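Local coordinates for protein myosin regulatory light chain (Physarum polycephalum, PDB 2BL0) that binds calcium through an EF-hand and probably serves as a light chain in the regulatory domain of Physarum myosin II, at residues B[8-13]-B[58-63]; B[25-30]-B[41-46]; B[80-85]-B[96-101]; B[119-124]-B[135-140]. All blocks are in the same frame, centred on the assembly; numbering follows the deposited sequence. Where two conformers were deposited one is given.

Interaction 1: residues B[8-13]-B[58-63]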
loop_
_atom_site.group_PDB
_atom_site.type_symbol
_atom_site.label_atom_id
_atom_site.label_comp_id
_atom_site.label_asym_id
_atom_site.label_seq_id
_atom_site.Cartn_x
_atom_site.Cartn_y
_atom_site.Cartn_z
ATOM N N GLN B 8 7.957 -9.094 0.181
ATOM C CA GLN B 8 7.938 -8.725 1.603
ATOM C C GLN B 8 6.637 -8.022 2.003
ATOM O O GLN B 8 6.056 -8.305 3.042
ATOM C CB GLN B 8 9.127 -7.826 1.944
ATOM C CG GLN B 8 9.133 -7.345 3.394
ATOM C CD GLN B 8 10.360 -6.520 3.717
ATOM O OE1 GLN B 8 11.038 -6.771 4.710
ATOM N NE2 GLN B 8 10.644 -5.542 2.884
ATOM N N GLU B 9 6.191 -7.092 1.171
ATOM C CA GLU B 9 4.983 -6.329 1.428
ATOM C C GLU B 9 3.788 -7.250 1.550
ATOM O O GLU B 9 2.946 -7.097 2.435
ATOM C CB GLU B 9 4.744 -5.346 0.271
ATOM C CG GLU B 9 3.510 -4.469 0.403
ATOM C CD GLU B 9 3.315 -3.529 -0.772
ATOM O OE1 GLU B 9 3.488 -3.949 -1.934
ATOM O OE2 GLU B 9 3.000 -2.357 -0.523
ATOM N N CYS B 10 3.694 -8.180 0.609
ATOM C CA CYS B 10 2.625 -9.148 0.616
ATOM C C CYS B 10 2.655 -9.976 1.881
ATOM O O CYS B 10 1.631 -10.102 2.543
ATOM C CB CYS B 10 2.703 -10.034 -0.627
ATOM S SG CYS B 10 1.572 -11.465 -0.621
ATOM N N PHE B 11 3.828 -10.497 2.246
ATOM C CA PHE B 11 3.963 -11.310 3.448
ATOM C C PHE B 11 3.499 -10.536 4.679
ATOM O O PHE B 11 2.747 -11.059 5.493
ATOM C CB PHE B 11 5.403 -11.785 3.626
ATOM C CG PHE B 11 5.594 -12.700 4.810
ATOM C CD1 PHE B 11 5.462 -14.089 4.669
ATOM C CD2 PHE B 11 5.911 -12.185 6.044
ATOM C CE1 PHE B 11 5.623 -14.930 5.751
ATOM C CE2 PHE B 11 6.080 -13.006 7.119
ATOM C CZ PHE B 11 5.943 -14.381 6.984
ATOM N N GLN B 12 3.931 -9.291 4.789
ATOM C CA GLN B 12 3.593 -8.469 5.941
ATOM C C GLN B 12 2.087 -8.233 6.037
ATOM O O GLN B 12 1.540 -8.141 7.129
ATOM C CB GLN B 12 4.337 -7.128 5.895
ATOM C CG GLN B 12 5.820 -7.301 6.061
ATOM C CD GLN B 12 6.596 -6.003 6.033
ATOM O OE1 GLN B 12 7.664 -5.928 6.628
ATOM N NE2 GLN B 12 6.075 -4.989 5.349
ATOM N N ILE B 13 1.413 -8.134 4.896
ATOM C CA ILE B 13 -0.036 -7.962 4.880
ATOM C C ILE B 13 -0.743 -9.205 5.426
ATOM O O ILE B 13 -1.697 -9.084 6.187
ATOM C CB ILE B 13 -0.524 -7.565 3.457
ATOM C CG1 ILE B 13 -0.173 -6.095 3.173
ATOM C CG2 ILE B 13 -2.017 -7.761 3.297
ATOM C CD1 ILE B 13 -0.258 -5.739 1.729
ATOM N N ALA B 58 11.490 -15.843 4.364
ATOM C CA ALA B 58 12.548 -16.496 3.587
ATOM C C ALA B 58 11.982 -17.673 2.827
ATOM O O ALA B 58 12.273 -17.854 1.659
ATOM C CB ALA B 58 13.705 -16.943 4.486
ATOM N N THR B 59 11.143 -18.450 3.498
ATOM C CA THR B 59 10.445 -19.568 2.884
ATOM C C THR B 59 9.491 -19.128 1.769
ATOM O O THR B 59 9.496 -19.666 0.654
ATOM C CB THR B 59 9.708 -20.350 3.970
ATOM O OG1 THR B 59 10.681 -21.033 4.800
ATOM C CG2 THR B 59 8.831 -21.444 3.385
ATOM N N PHE B 60 8.697 -18.111 2.052
ATOM C CA PHE B 60 7.754 -17.600 1.084
ATOM C C PHE B 60 8.489 -17.191 -0.178
ATOM O O PHE B 60 8.037 -17.502 -1.271
ATOM C CB PHE B 60 7.016 -16.404 1.671
ATOM C CG PHE B 60 5.951 -15.828 0.783
ATOM C CD1 PHE B 60 4.995 -16.641 0.159
ATOM C CD2 PHE B 60 5.847 -14.464 0.630
ATOM C CE1 PHE B 60 3.993 -16.068 -0.608
ATOM C CE2 PHE B 60 4.849 -13.910 -0.137
ATOM C CZ PHE B 60 3.925 -14.715 -0.748
ATOM N N LYS B 61 9.614 -16.492 -0.022
ATOM C CA LYS B 61 10.422 -16.077 -1.185
ATOM C C LYS B 61 10.875 -17.261 -2.011
ATOM O O LYS B 61 10.750 -17.258 -3.238
ATOM C CB LYS B 61 11.639 -15.284 -0.717
ATOM C CG LYS B 61 11.313 -13.875 -0.317
ATOM C CD LYS B 61 12.545 -13.183 0.265
ATOM C CE LYS B 61 12.246 -11.760 0.639
ATOM N NZ LYS B 61 13.473 -11.024 1.040
ATOM N N THR B 62 11.400 -18.267 -1.325
ATOM C CA THR B 62 11.929 -19.465 -1.937
ATOM C C THR B 62 10.833 -20.208 -2.706
ATOM O O THR B 62 11.031 -20.620 -3.839
ATOM C CB THR B 62 12.546 -20.397 -0.861
ATOM O OG1 THR B 62 13.617 -19.732 -0.149
ATOM C CG2 THR B 62 13.208 -21.568 -1.507
ATOM N N VAL B 63 9.678 -20.379 -2.083
ATOM C CA VAL B 63 8.558 -21.074 -2.697
ATOM C C VAL B 63 8.050 -20.294 -3.918
ATOM O O VAL B 63 7.839 -20.861 -4.993
ATOM C CB VAL B 63 7.426 -21.298 -1.689
ATOM C CG1 VAL B 63 6.153 -21.823 -2.393
ATOM C CG2 VAL B 63 7.860 -22.290 -0.647
#
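Phe60 overlaps the base of Phe11, its CD2 lying 4.0 Å from Phe11 CB and close to the plane of the Phe11 ring, at that ring's edge. The two side chains slide past each other in opposite directions. Farther out on the Phe60 ring, CZ meets Cys10 SG at 4.0 Å. The sulfur approaches obliquely, 71° off the ring normal, in a sulfur-aromatic contact. Carrying CG anti to the backbone N (chi1 -177°) swings the Phe60 ring off helix 57-64 far enough to touch both neighbours on helix 4-14. The ring is also touched by Leu27, Ala30, Leu31 and Leu34, while an aromatic side chain of another protein chain packs on Cys10. A leucine in place of Phe60 would probably leave Cys10 SG without its aromatic partner and open a gap beside Phe11. The Phe11 side chain also lies about 7 Å from the bound calcium ion, near Asp15 of the metal site. Aromatic residues of facing helices packed in this way, beside a calcium loop, are typical of the hydrophobic core of a paired EF-hand lobe.

Interaction 2: residues B[25-30]-B[41-46]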
loop_
_atom_site.group_PDB
_atom_site.type_symbol
_atom_site.label_atom_id
_atom_site.label_comp_id
_atom_site.label_asym_id
_atom_site.label_seq_id
_atom_site.Cartn_x
_atom_site.Cartn_y
_atom_site.Cartn_z
ATOM N N GLU B 25 -2.025 -22.578 5.837
ATOM C CA GLU B 25 -3.318 -22.549 5.159
ATOM C C GLU B 25 -3.511 -21.325 4.292
ATOM O O GLU B 25 -4.413 -21.295 3.446
ATOM C CB GLU B 25 -4.466 -22.631 6.158
ATOM C CG GLU B 25 -4.449 -23.881 7.027
ATOM C CD GLU B 25 -4.485 -25.179 6.234
ATOM O OE1 GLU B 25 -3.982 -26.209 6.763
ATOM O OE2 GLU B 25 -5.025 -25.201 5.101
ATOM N N GLU B 26 -2.669 -20.314 4.501
ATOM C CA GLU B 26 -2.676 -19.137 3.658
ATOM C C GLU B 26 -1.594 -19.081 2.579
ATOM O O GLU B 26 -1.527 -18.112 1.848
ATOM C CB GLU B 26 -2.532 -17.892 4.531
ATOM C CG GLU B 26 -3.609 -17.732 5.590
ATOM C CD GLU B 26 -4.952 -17.347 5.009
ATOM O OE1 GLU B 26 -4.993 -16.906 3.847
ATOM O OE2 GLU B 26 -5.972 -17.478 5.732
ATOM N N LEU B 27 -0.759 -20.103 2.459
ATOM C CA LEU B 27 0.307 -20.089 1.468
ATOM C C LEU B 27 -0.252 -19.959 0.063
ATOM O O LEU B 27 0.225 -19.164 -0.706
ATOM C CB LEU B 27 1.175 -21.356 1.590
ATOM C CG LEU B 27 2.353 -21.486 0.606
ATOM C CD1 LEU B 27 3.331 -20.314 0.681
ATOM C CD2 LEU B 27 3.086 -22.793 0.832
ATOM N N GLY B 28 -1.273 -20.740 -0.274
ATOM C CA GLY B 28 -1.888 -20.635 -1.580
ATOM C C GLY B 28 -2.361 -19.222 -1.877
ATOM O O GLY B 28 -2.050 -18.669 -2.932
ATOM N N SER B 29 -3.101 -18.635 -0.941
ATOM C CA SER B 29 -3.630 -17.273 -1.084
ATOM C C SER B 29 -2.536 -16.244 -1.305
ATOM O O SER B 29 -2.657 -15.368 -2.148
ATOM C CB SER B 29 -4.457 -16.897 0.149
ATOM O OG SER B 29 -5.608 -17.718 0.195
ATOM N N ALA B 30 -1.449 -16.386 -0.556
ATOM C CA ALA B 30 -0.311 -15.470 -0.648
ATOM C C ALA B 30 0.414 -15.597 -1.997
ATOM O O ALA B 30 0.749 -14.579 -2.620
ATOM C CB ALA B 30 0.641 -15.702 0.535
ATOM N N ALA B 41 -3.138 -29.842 -6.259
ATOM C CA ALA B 41 -2.118 -30.901 -6.238
ATOM C C ALA B 41 -0.727 -30.331 -5.994
ATOM O O ALA B 41 0.024 -30.805 -5.135
ATOM C CB ALA B 41 -2.122 -31.666 -7.581
ATOM N N GLU B 42 -0.398 -29.299 -6.766
ATOM C CA GLU B 42 0.902 -28.664 -6.683
ATOM C C GLU B 42 1.094 -28.052 -5.313
ATOM O O GLU B 42 2.146 -28.204 -4.682
ATOM C CB GLU B 42 1.041 -27.601 -7.769
ATOM C CG GLU B 42 1.178 -28.217 -9.150
ATOM C CD GLU B 42 0.949 -27.243 -10.300
ATOM O OE1 GLU B 42 0.569 -26.069 -10.074
ATOM O OE2 GLU B 42 1.130 -27.699 -11.463
ATOM N N LEU B 43 0.069 -27.351 -4.844
ATOM C CA LEU B 43 0.133 -26.709 -3.535
ATOM C C LEU B 43 0.291 -27.740 -2.451
ATOM O O LEU B 43 1.025 -27.522 -1.496
ATOM C CB LEU B 43 -1.126 -25.880 -3.259
ATOM C CG LEU B 43 -1.174 -25.042 -1.984
ATOM C CD1 LEU B 43 0.044 -24.146 -1.839
ATOM C CD2 LEU B 43 -2.454 -24.247 -1.961
ATOM N N ASN B 44 -0.403 -28.863 -2.589
ATOM C CA ASN B 44 -0.278 -29.919 -1.590
ATOM C C ASN B 44 1.105 -30.517 -1.512
ATOM O O ASN B 44 1.587 -30.810 -0.420
ATOM C CB ASN B 44 -1.312 -30.987 -1.832
ATOM C CG ASN B 44 -2.424 -30.873 -0.865
ATOM O OD1 ASN B 44 -3.159 -29.882 -0.884
ATOM N ND2 ASN B 44 -2.515 -31.843 0.063
ATOM N N THR B 45 1.759 -30.677 -2.659
ATOM C CA THR B 45 3.138 -31.162 -2.676
ATOM C C THR B 45 4.064 -30.176 -1.977
ATOM O O THR B 45 4.907 -30.566 -1.143
ATOM C CB THR B 45 3.583 -31.405 -4.117
ATOM O OG1 THR B 45 2.769 -32.438 -4.677
ATOM C CG2 THR B 45 5.015 -31.905 -4.178
ATOM N N ILE B 46 3.874 -28.888 -2.268
ATOM C CA ILE B 46 4.679 -27.848 -1.636
ATOM C C ILE B 46 4.466 -27.845 -0.125
ATOM O O ILE B 46 5.426 -27.873 0.651
ATOM C CB ILE B 46 4.379 -26.465 -2.237
ATOM C CG1 ILE B 46 4.793 -26.413 -3.699
ATOM C CG2 ILE B 46 5.152 -25.380 -1.434
ATOM C CD1 ILE B 46 4.207 -25.225 -4.494
#
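Leu43, Leu27 and Gly28 bury most of the surface in this meeting of two helices. Leu43 spreads both methyls over the backbone of Gly28: CD2 rests 3.7 Å from Gly28 CA, and CD1 sits 4.0 Å from Gly28 N. The glycine is what permits so near an approach, with the CA atoms of Gly28 and Leu43 only 6.7 Å apart. A CB atom built onto Gly28 would fall 2.7 Å from Leu43 CD2, a plain clash. With CG anti to its own backbone N (chi1 -175°), Leu43 sends its fork across to Gly28. Replacing Leu43 by an alanine is likely to leave the Gly28 backbone without its apolar cover and open a gap between the helices.

The setting is the first EF-hand of the chain. Helix 27-33 follows its calcium loop, starting directly after Glu26, a predicted ligand, and after a short connection the chain continues as helix 40-50, against which the helix packs here.

Leu27, beside Gly28, takes up Ile46. Its CD2 reaches Ile46 CG2 at 4.0 Å, the two side chains crossing at about a right angle, and the same methyl lies 4.3 Å from Leu43 CD1, a looser touch. Beyond them helix 57-64 closes in, with Val63 against Ile46. At the start of helix 40-50, Glu42 OE1 accepts a hydrogen bond from Thr39 N.

Interaction 3: residues B[80-85]-B[96-101]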
loop_
_atom_site.group_PDB
_atom_site.type_symbol
_atom_site.label_atom_id
_atom_site.label_comp_id
_atom_site.label_asym_id
_atom_site.label_seq_id
_atom_site.Cartn_x
_atom_site.Cartn_y
_atom_site.Cartn_z
ATOM N N ASP B 80 -8.216 -24.536 -24.508
ATOM C CA ASP B 80 -8.386 -25.936 -24.930
ATOM C C ASP B 80 -9.518 -26.603 -24.135
ATOM O O ASP B 80 -10.339 -27.332 -24.696
ATOM C CB ASP B 80 -7.098 -26.736 -24.683
ATOM C CG ASP B 80 -6.008 -26.460 -25.705
ATOM O OD1 ASP B 80 -6.233 -25.719 -26.684
ATOM O OD2 ASP B 80 -4.878 -26.971 -25.603
ATOM N N ALA B 81 -9.524 -26.376 -22.823
ATOM C CA ALA B 81 -10.563 -26.917 -21.947
ATOM C C ALA B 81 -11.922 -26.399 -22.371
ATOM O O ALA B 81 -12.836 -27.168 -22.554
ATOM C CB ALA B 81 -10.301 -26.555 -20.505
ATOM N N PHE B 82 -12.056 -25.084 -22.544
ATOM C CA PHE B 82 -13.353 -24.507 -22.880
ATOM C C PHE B 82 -13.803 -24.904 -24.283
ATOM O O PHE B 82 -14.974 -25.125 -24.524
ATOM C CB PHE B 82 -13.351 -22.977 -22.731
ATOM C CG PHE B 82 -13.552 -22.503 -21.315
ATOM C CD1 PHE B 82 -14.721 -22.791 -20.626
ATOM C CD2 PHE B 82 -12.573 -21.773 -20.662
ATOM C CE1 PHE B 82 -14.907 -22.364 -19.332
ATOM C CE2 PHE B 82 -12.755 -21.335 -19.361
ATOM C CZ PHE B 82 -13.920 -21.642 -18.685
ATOM N N ARG B 83 -12.869 -25.009 -25.211
ATOM C CA ARG B 83 -13.213 -25.444 -26.560
ATOM C C ARG B 83 -13.809 -26.858 -26.547
ATOM O O ARG B 83 -14.715 -27.160 -27.320
ATOM C CB ARG B 83 -11.982 -25.418 -27.446
ATOM C CG ARG B 83 -12.269 -25.785 -28.898
ATOM C CD ARG B 83 -13.254 -24.865 -29.579
ATOM N NE ARG B 83 -12.947 -24.816 -31.004
ATOM C CZ ARG B 83 -13.648 -25.385 -31.970
ATOM N NH1 ARG B 83 -14.774 -26.058 -31.707
ATOM N NH2 ARG B 83 -13.211 -25.269 -33.230
ATOM N N ALA B 84 -13.283 -27.703 -25.671
ATOM C CA ALA B 84 -13.743 -29.082 -25.540
ATOM C C ALA B 84 -15.136 -29.156 -24.919
ATOM O O ALA B 84 -15.826 -30.177 -25.051
ATOM C CB ALA B 84 -12.756 -29.868 -24.693
ATOM N N LEU B 85 -15.524 -28.090 -24.216
ATOM C CA LEU B 85 -16.849 -27.950 -23.611
ATOM C C LEU B 85 -17.830 -27.163 -24.488
ATOM O O LEU B 85 -19.024 -27.105 -24.188
ATOM C CB LEU B 85 -16.714 -27.289 -22.237
ATOM C CG LEU B 85 -15.809 -28.049 -21.251
ATOM C CD1 LEU B 85 -15.461 -27.234 -20.016
ATOM C CD2 LEU B 85 -16.462 -29.363 -20.869
ATOM N N ALA B 96 -24.623 -21.600 -16.409
ATOM C CA ALA B 96 -25.049 -22.656 -15.491
ATOM C C ALA B 96 -24.104 -23.839 -15.517
ATOM O O ALA B 96 -23.848 -24.434 -14.481
ATOM C CB ALA B 96 -26.441 -23.138 -15.823
ATOM N N GLU B 97 -23.632 -24.217 -16.703
ATOM C CA GLU B 97 -22.706 -25.342 -16.782
ATOM C C GLU B 97 -21.369 -24.988 -16.140
ATOM O O GLU B 97 -20.857 -25.779 -15.343
ATOM C CB GLU B 97 -22.517 -25.847 -18.214
ATOM C CG GLU B 97 -21.771 -27.185 -18.292
ATOM C CD GLU B 97 -22.288 -28.250 -17.330
ATOM O OE1 GLU B 97 -23.494 -28.244 -16.945
ATOM O OE2 GLU B 97 -21.480 -29.128 -16.954
ATOM N N LEU B 98 -20.847 -23.805 -16.458
ATOM C CA LEU B 98 -19.624 -23.265 -15.849
ATOM C C LEU B 98 -19.688 -23.308 -14.325
ATOM O O LEU B 98 -18.762 -23.804 -13.676
ATOM C CB LEU B 98 -19.385 -21.821 -16.307
ATOM C CG LEU B 98 -18.115 -21.123 -15.787
ATOM C CD1 LEU B 98 -16.899 -21.947 -16.130
ATOM C CD2 LEU B 98 -17.998 -19.696 -16.277
ATOM N N ARG B 99 -20.779 -22.802 -13.749
ATOM C CA ARG B 99 -20.937 -22.832 -12.293
ATOM C C ARG B 99 -20.840 -24.262 -11.755
ATOM O O ARG B 99 -20.146 -24.518 -10.761
ATOM C CB ARG B 99 -22.268 -22.196 -11.864
ATOM C CG ARG B 99 -22.321 -20.665 -11.970
ATOM C CD ARG B 99 -23.751 -20.121 -11.831
ATOM N NE ARG B 99 -23.870 -18.665 -11.653
ATOM C CZ ARG B 99 -23.641 -18.027 -10.514
ATOM N NH1 ARG B 99 -23.260 -18.696 -9.430
ATOM N NH2 ARG B 99 -23.796 -16.703 -10.443
ATOM N N GLN B 100 -21.501 -25.198 -12.436
ATOM C CA GLN B 100 -21.546 -26.592 -11.997
ATOM C C GLN B 100 -20.165 -27.233 -12.006
ATOM O O GLN B 100 -19.820 -27.982 -11.095
ATOM C CB GLN B 100 -22.471 -27.420 -12.890
ATOM C CG GLN B 100 -23.902 -27.444 -12.416
ATOM C CD GLN B 100 -24.870 -27.758 -13.536
ATOM O OE1 GLN B 100 -24.859 -27.086 -14.576
ATOM N NE2 GLN B 100 -25.706 -28.778 -13.339
ATOM N N LEU B 101 -19.385 -26.930 -13.032
ATOM C CA LEU B 101 -18.076 -27.552 -13.194
ATOM C C LEU B 101 -17.131 -27.043 -12.119
ATOM O O LEU B 101 -16.494 -27.850 -11.438
ATOM C CB LEU B 101 -17.526 -27.275 -14.588
ATOM C CG LEU B 101 -18.335 -27.935 -15.717
ATOM C CD1 LEU B 101 -17.729 -27.572 -17.059
ATOM C CD2 LEU B 101 -18.436 -29.462 -15.543
#
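Leu98 brings one methyl to the rim of the Phe82 ring, CD1 standing 3.8 Å from Phe82 CE1 and 3.9 Å from Phe82 CZ. The methyl lies in the plane of the ring, at its edge. About one turn along each helix, a second apolar touch completes the first shell: Leu85 and Leu101 reach toward each other tip to tip, their CD1 atoms 3.7 Å apart. Branch ends do all the work: the nearest CA atoms, those of Leu85 and Glu97, remain 9.4 Å apart, and the two helices meet through long side chains and not through their backbones.

Torsions and neighbours set these groups in place. With CG anti to the carbonyl carbon (chi1 -82°), the Phe82 ring carries its far edge over to Leu98. The ring also meets Tyr131, their planes about 10° from parallel, and touches Phe134 and Val135 of helix 131-140. Leu98 is backed by Met118 of helix 111-118, while apolar side chains of another protein chain pack on Phe82, Leu85 and Leu101. Next to Leu98, Arg99 forms salt bridges with Glu95 and Glu115, the latter on helix 111-118. Asp86 directly follows the first segment and Glu97 belongs to the second; both are inferred calcium ligands, and the contact is that of the two helices flanking an EF-hand loop.

Interaction 4: residues B[119-124]-B[135-140]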
loop_
_atom_site.group_PDB
_atom_site.type_symbol
_atom_site.label_atom_id
_atom_site.label_comp_id
_atom_site.label_asym_id
_atom_site.label_seq_id
_atom_site.Cartn_x
_atom_site.Cartn_y
_atom_site.Cartn_z
ATOM N N LYS B 119 -19.794 -12.235 -10.805
ATOM C CA LYS B 119 -20.262 -10.852 -10.720
ATOM C C LYS B 119 -19.728 -9.995 -11.882
ATOM O O LYS B 119 -20.352 -9.005 -12.256
ATOM C CB LYS B 119 -19.850 -10.252 -9.371
ATOM C CG LYS B 119 -20.596 -8.982 -8.961
ATOM C CD LYS B 119 -20.657 -8.794 -7.424
ATOM C CE LYS B 119 -19.311 -9.016 -6.732
ATOM N NZ LYS B 119 -19.385 -9.053 -5.230
ATOM N N GLU B 120 -18.590 -10.384 -12.459
ATOM C CA GLU B 120 -17.886 -9.566 -13.454
ATOM C C GLU B 120 -18.108 -10.126 -14.870
ATOM O O GLU B 120 -17.476 -9.671 -15.841
ATOM C CB GLU B 120 -16.376 -9.490 -13.122
ATOM C CG GLU B 120 -15.984 -8.412 -12.106
ATOM C CD GLU B 120 -14.544 -7.902 -12.259
ATOM O OE1 GLU B 120 -14.033 -7.265 -11.312
ATOM O OE2 GLU B 120 -13.908 -8.141 -13.314
ATOM N N VAL B 121 -19.067 -11.058 -14.987
ATOM C CA VAL B 121 -19.269 -11.843 -16.191
ATOM C C VAL B 121 -20.614 -11.559 -16.860
ATOM O O VAL B 121 -21.682 -11.759 -16.272
ATOM C CB VAL B 121 -19.152 -13.339 -15.866
ATOM C CG1 VAL B 121 -19.585 -14.193 -17.041
ATOM C CG2 VAL B 121 -17.739 -13.649 -15.455
ATOM N N SER B 122 -20.538 -11.113 -18.110
ATOM C CA SER B 122 -21.706 -10.766 -18.898
ATOM C C SER B 122 -22.434 -12.016 -19.378
ATOM O O SER B 122 -21.816 -12.865 -20.029
ATOM C CB SER B 122 -21.266 -9.954 -20.118
ATOM O OG SER B 122 -22.396 -9.389 -20.744
ATOM N N VAL B 123 -23.723 -12.130 -19.061
ATOM C CA VAL B 123 -24.539 -13.275 -19.479
ATOM C C VAL B 123 -25.592 -12.813 -20.490
ATOM O O VAL B 123 -26.292 -11.835 -20.252
ATOM C CB VAL B 123 -25.280 -13.922 -18.276
ATOM C CG1 VAL B 123 -26.069 -15.147 -18.709
ATOM C CG2 VAL B 123 -24.320 -14.283 -17.180
ATOM N N SER B 124 -25.733 -13.547 -21.590
ATOM C CA SER B 124 -26.686 -13.194 -22.645
ATOM C C SER B 124 -28.102 -13.543 -22.211
ATOM O O SER B 124 -28.315 -14.120 -21.141
ATOM C CB SER B 124 -26.368 -13.949 -23.927
ATOM O OG SER B 124 -26.769 -15.307 -23.841
ATOM N N VAL B 135 -11.605 -16.224 -19.794
ATOM C CA VAL B 135 -10.182 -16.540 -19.715
ATOM C C VAL B 135 -9.388 -15.241 -19.685
ATOM O O VAL B 135 -8.493 -15.054 -18.870
ATOM C CB VAL B 135 -9.734 -17.438 -20.899
ATOM C CG1 VAL B 135 -8.227 -17.625 -20.892
ATOM C CG2 VAL B 135 -10.472 -18.790 -20.832
ATOM N N ASP B 136 -9.744 -14.301 -20.537
ATOM C CA ASP B 136 -9.027 -13.033 -20.565
ATOM C C ASP B 136 -9.102 -12.309 -19.216
ATOM O O ASP B 136 -8.096 -11.747 -18.742
ATOM C CB ASP B 136 -9.550 -12.146 -21.699
ATOM C CG ASP B 136 -8.875 -10.802 -21.732
ATOM O OD1 ASP B 136 -9.196 -9.960 -20.871
ATOM O OD2 ASP B 136 -8.000 -10.498 -22.559
ATOM N N MET B 137 -10.281 -12.322 -18.605
ATOM C CA MET B 137 -10.461 -11.740 -17.283
ATOM C C MET B 137 -9.550 -12.453 -16.268
ATOM O O MET B 137 -8.883 -11.806 -15.469
ATOM C CB MET B 137 -11.941 -11.822 -16.859
ATOM C CG MET B 137 -12.235 -11.265 -15.479
ATOM S SD MET B 137 -13.909 -11.591 -14.892
ATOM C CE MET B 137 -13.745 -13.184 -14.180
ATOM N N LEU B 138 -9.497 -13.780 -16.301
ATOM C CA LEU B 138 -8.644 -14.519 -15.377
ATOM C C LEU B 138 -7.153 -14.260 -15.536
ATOM O O LEU B 138 -6.416 -14.288 -14.554
ATOM C CB LEU B 138 -8.904 -16.017 -15.465
ATOM C CG LEU B 138 -10.313 -16.486 -15.113
ATOM C CD1 LEU B 138 -10.336 -18.006 -15.051
ATOM C CD2 LEU B 138 -10.793 -15.908 -13.791
ATOM N N VAL B 139 -6.720 -14.018 -16.760
ATOM C CA VAL B 139 -5.307 -13.860 -17.067
ATOM C C VAL B 139 -4.844 -12.407 -16.865
ATOM O O VAL B 139 -3.747 -12.171 -16.342
ATOM C CB VAL B 139 -5.001 -14.342 -18.501
ATOM C CG1 VAL B 139 -3.544 -14.039 -18.895
ATOM C CG2 VAL B 139 -5.310 -15.826 -18.640
ATOM N N THR B 140 -5.664 -11.447 -17.284
ATOM C CA THR B 140 -5.264 -10.031 -17.328
ATOM C C THR B 140 -5.798 -9.191 -16.171
ATOM O O THR B 140 -5.294 -8.097 -15.930
ATOM C CB THR B 140 -5.686 -9.380 -18.664
ATOM O OG1 THR B 140 -7.121 -9.296 -18.739
ATOM C CG2 THR B 140 -5.275 -10.255 -19.844
#
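Met137 fills the tighter part of this contact, lodging its sulfur against the stem of Glu120, with SD 3.7 Å from Glu120 CB. The Met137 chain runs extended from the backbone and then bends at its last torsion (chi3 86°), which turns the CE methyl toward Val121. There it stops 4.2 Å from Val121 CG2, a lighter apolar touch.

The acidic end of Glu120 belongs to the loose side. The two side chains cross at a slant, and in the conformer given OE2 comes within 3.8 Å of Met137 SD; since a second conformer was modelled for Glu120, this carboxylate contact is doubtful. In that conformer OE1 is hydrogen-bonded to Tyr142 OH. No hydrogen bond spans the two segments, and Glu120 remains solvent-exposed, although aromatic packing from another protein chain reaches both Glu120 and Met137. Near the end of the helix, Thr140 OG1 bonds back to Asp136 O at 2.6 Å from above the carbonyl plane, with Thr140 N coming from the opposite face.

Segment 119-124 follows helix 111-118 and leads to strand 128-130, which pairs antiparallel with strand 92-94. Val121 leans on Ile129 of strand 128-130 and on Glu95 of helix 95-104, while Val135 of helix 131-140 packs on Met78 of helix 75-85.

How the interactions relate
Four apolar contacts, none bridged by a hydrogen bond, differ in burial and chemistry with their place in the fold. Interactions 1 and 3 are buried and use phenylalanine rings; interaction 2 is partly buried and trades rings for leucine methyls on a glycine; interaction 4 lies at the surface and relies on a methionine beside a charged residue. Interactions 1 and 2 share one lobe and touch directly, Phe60 CE1 reaching Ala30 CB at 3.6 Å. Interactions 3 and 4 share the second lobe, where Phe82 CD2 meets Val135 CG2 at 3.7 Å. Between lobes there is no such continuity: interactions 1 and 3 have centres about 34 Å apart, on opposite sides of the chain's centre.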